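Local coordinates for protein D-mannonate dehydratase (Streptococcus suis, PDB 3BDK) that probably catalyses the dehydration of D-mannonate to 2-dehydro-3-deoxy-D-gluconate, using iron(II) or manganese(II), in pentose and glucuronate interconversion, at residues D135-L140 with G332-G337. Sequence-based numbering, arbitrary orientation.
Sequences DLHHPL and GRRIWG
His137 and Arg334 mark the closest approach of the two backbones, their CA atoms 7.7 Å apart; side chains alone close the gap. Residues 135-140 turn a corner at Leu136 and His137, whereas 332-337 is irregular loop. Asp135 braces the corner. Its OD1 takes the backbone N of His137 at 3.1 Å, an Asx turn, and its OD2 takes ND1 of His138 at 2.8 Å, lying close to that imidazole's plane while being met from above the carboxylate plane.

At this corner the His137 ring presents its ND1-CE1 edge to the guanidinium of Arg334. CE1 lies 3.2 Å from Arg334 NE and 3.4 Å from NH2 of the same arginine. The two planes are inclined by 51°, so the groups do not stack. Arg334 leaves the backbone with CG anti to N (chi1 -169°) and stays extended until it bends at chi3, which swings NE and CZ in front of the imidazole edge. Its NH1 is held by the carbonyls of Asp338 and Thr340, fixing the guanidinium from its own loop. The second touch is apolar: Leu140 CD1 rests 3.7 Å from Arg333 CG, the side chains crossing at about a right angle. Ile335 CG2 sits 3.7 Å above the centre of the Arg333 guanidinium, whose ends form salt bridges to Asp142 and Asp349 and a hydrogen bond to Ala41 O of the second subunit.

In this xylose isomerase-like TIM barrel, the contact joins the loop between strand 327-328 and helix 348-368 to edge strand 135-139 of the small antiparallel sheet. Strand 145-150 lies beside both segments, pairing with Asp135 and His138 and bonding through Thr145 to the backbone of Arg334.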
loop_
_atom_site.group_PDB
_atom_site.type_symbol
_atom_site.label_atom_id
_atom_site.label_comp_id
_atom_site.label_asym_id
_atom_site.label_seq_id
_atom_site.Cartn_x
_atom_site.Cartn_y
_atom_site.Cartn_z
ATOM N N ASP A 135 -4.134 -4.553 25.121
ATOM C CA ASP A 135 -4.609 -3.227 24.715
ATOM C C ASP A 135 -4.894 -3.174 23.225
ATOM O O ASP A 135 -3.999 -3.420 22.409
ATOM C CB ASP A 135 -3.567 -2.167 25.112
ATOM C CG ASP A 135 -4.068 -0.734 24.931
ATOM O OD1 ASP A 135 -5.183 -0.512 24.408
ATOM O OD2 ASP A 135 -3.312 0.186 25.304
ATOM N N LEU A 136 -6.132 -2.798 22.894
ATOM C CA LEU A 136 -6.673 -2.888 21.546
ATOM C C LEU A 136 -6.786 -1.546 20.845
ATOM O O LEU A 136 -7.431 -1.433 19.790
ATOM C CB LEU A 136 -8.041 -3.575 21.559
ATOM C CG LEU A 136 -8.205 -4.892 22.332
ATOM C CD1 LEU A 136 -9.651 -5.334 22.243
ATOM C CD2 LEU A 136 -7.297 -5.987 21.825
ATOM N N HIS A 137 -6.142 -0.541 21.426
ATOM C CA HIS A 137 -5.973 0.771 20.803
ATOM C C HIS A 137 -4.715 1.385 21.395
ATOM O O HIS A 137 -4.781 2.450 22.027
ATOM C CB HIS A 137 -7.160 1.694 21.116
ATOM C CG HIS A 137 -8.494 1.107 20.777
ATOM N ND1 HIS A 137 -8.891 0.849 19.478
ATOM C CD2 HIS A 137 -9.521 0.718 21.568
ATOM C CE1 HIS A 137 -10.104 0.326 19.488
ATOM N NE2 HIS A 137 -10.507 0.232 20.744
ATOM N N HIS A 138 -3.577 0.714 21.235
ATOM C CA HIS A 138 -2.338 1.246 21.792
ATOM C C HIS A 138 -1.787 2.265 20.816
ATOM O O HIS A 138 -1.723 1.978 19.615
ATOM C CB HIS A 138 -1.310 0.140 22.049
ATOM C CG HIS A 138 -0.346 0.459 23.151
ATOM N ND1 HIS A 138 -0.751 0.736 24.437
ATOM C CD2 HIS A 138 1.006 0.535 23.161
ATOM C CE1 HIS A 138 0.304 0.983 25.190
ATOM N NE2 HIS A 138 1.386 0.857 24.442
ATOM N N PRO A 139 -1.434 3.469 21.315
ATOM C CA PRO A 139 -0.905 4.542 20.435
ATOM C C PRO A 139 0.416 4.205 19.755
ATOM O O PRO A 139 1.280 3.593 20.361
ATOM C CB PRO A 139 -0.730 5.760 21.382
ATOM C CG PRO A 139 -1.608 5.438 22.599
ATOM C CD PRO A 139 -1.563 3.908 22.719
ATOM N N LEU A 140 0.531 4.590 18.487
ATOM C CA LEU A 140 1.789 4.566 17.736
ATOM C C LEU A 140 2.315 6.012 17.564
ATOM O O LEU A 140 1.543 6.967 17.691
ATOM C CB LEU A 140 1.589 3.872 16.374
ATOM C CG LEU A 140 1.460 2.339 16.407
ATOM C CD1 LEU A 140 0.822 1.811 15.142
ATOM C CD2 LEU A 140 2.790 1.668 16.604
ATOM N N GLY A 332 -4.335 -4.727 10.674
ATOM C CA GLY A 332 -3.842 -3.391 10.398
ATOM C C GLY A 332 -4.078 -2.436 11.551
ATOM O O GLY A 332 -4.834 -2.737 12.474
ATOM N N ARG A 333 -3.428 -1.278 11.498
ATOM C CA ARG A 333 -3.694 -0.204 12.447
ATOM C C ARG A 333 -5.113 0.331 12.290
ATOM O O ARG A 333 -5.736 0.169 11.240
ATOM C CB ARG A 333 -2.681 0.929 12.272
ATOM C CG ARG A 333 -1.231 0.492 12.402
ATOM C CD ARG A 333 -0.392 1.015 11.248
ATOM N NE ARG A 333 -0.214 2.463 11.313
ATOM C CZ ARG A 333 -0.384 3.283 10.281
ATOM N NH1 ARG A 333 -0.738 2.799 9.098
ATOM N NH2 ARG A 333 -0.200 4.588 10.431
ATOM N N ARG A 334 -5.619 0.969 13.340
ATOM C CA ARG A 334 -6.822 1.786 13.233
ATOM C C ARG A 334 -6.492 3.196 12.758
ATOM O O ARG A 334 -6.054 4.039 13.541
ATOM C CB ARG A 334 -7.553 1.842 14.576
ATOM C CG ARG A 334 -8.942 2.454 14.502
ATOM C CD ARG A 334 -9.584 2.532 15.879
ATOM N NE ARG A 334 -9.892 1.209 16.413
ATOM C CZ ARG A 334 -10.737 0.352 15.848
ATOM N NH1 ARG A 334 -11.364 0.679 14.726
ATOM N NH2 ARG A 334 -10.957 -0.830 16.406
ATOM N N ILE A 335 -6.705 3.446 11.470
ATOM C CA ILE A 335 -6.494 4.778 10.899
ATOM C C ILE A 335 -7.714 5.320 10.144
ATOM O O ILE A 335 -8.570 4.557 9.691
ATOM C CB ILE A 335 -5.195 4.908 10.040
ATOM C CG1 ILE A 335 -5.444 4.609 8.555
ATOM C CG2 ILE A 335 -4.035 4.107 10.628
ATOM C CD1 ILE A 335 -5.482 3.210 8.178
ATOM N N TRP A 336 -7.769 6.650 10.034
ATOM C CA TRP A 336 -8.752 7.373 9.231
ATOM C C TRP A 336 -10.188 7.208 9.722
ATOM O O TRP A 336 -11.101 7.087 8.912
ATOM C CB TRP A 336 -8.675 6.989 7.748
ATOM C CG TRP A 336 -7.335 7.031 7.126
ATOM C CD1 TRP A 336 -6.253 7.756 7.530
ATOM C CD2 TRP A 336 -6.934 6.343 5.932
ATOM N NE1 TRP A 336 -5.195 7.546 6.679
ATOM C CE2 TRP A 336 -5.586 6.682 5.688
ATOM C CE3 TRP A 336 -7.582 5.460 5.055
ATOM C CZ2 TRP A 336 -4.870 6.159 4.618
ATOM C CZ3 TRP A 336 -6.878 4.947 3.994
ATOM C CH2 TRP A 336 -5.532 5.295 3.783
ATOM N N GLY A 337 -10.364 7.198 11.044
ATOM C CA GLY A 337 -11.685 7.139 11.662
ATOM C C GLY A 337 -12.443 5.835 11.463
ATOM O O GLY A 337 -13.665 5.788 11.667
#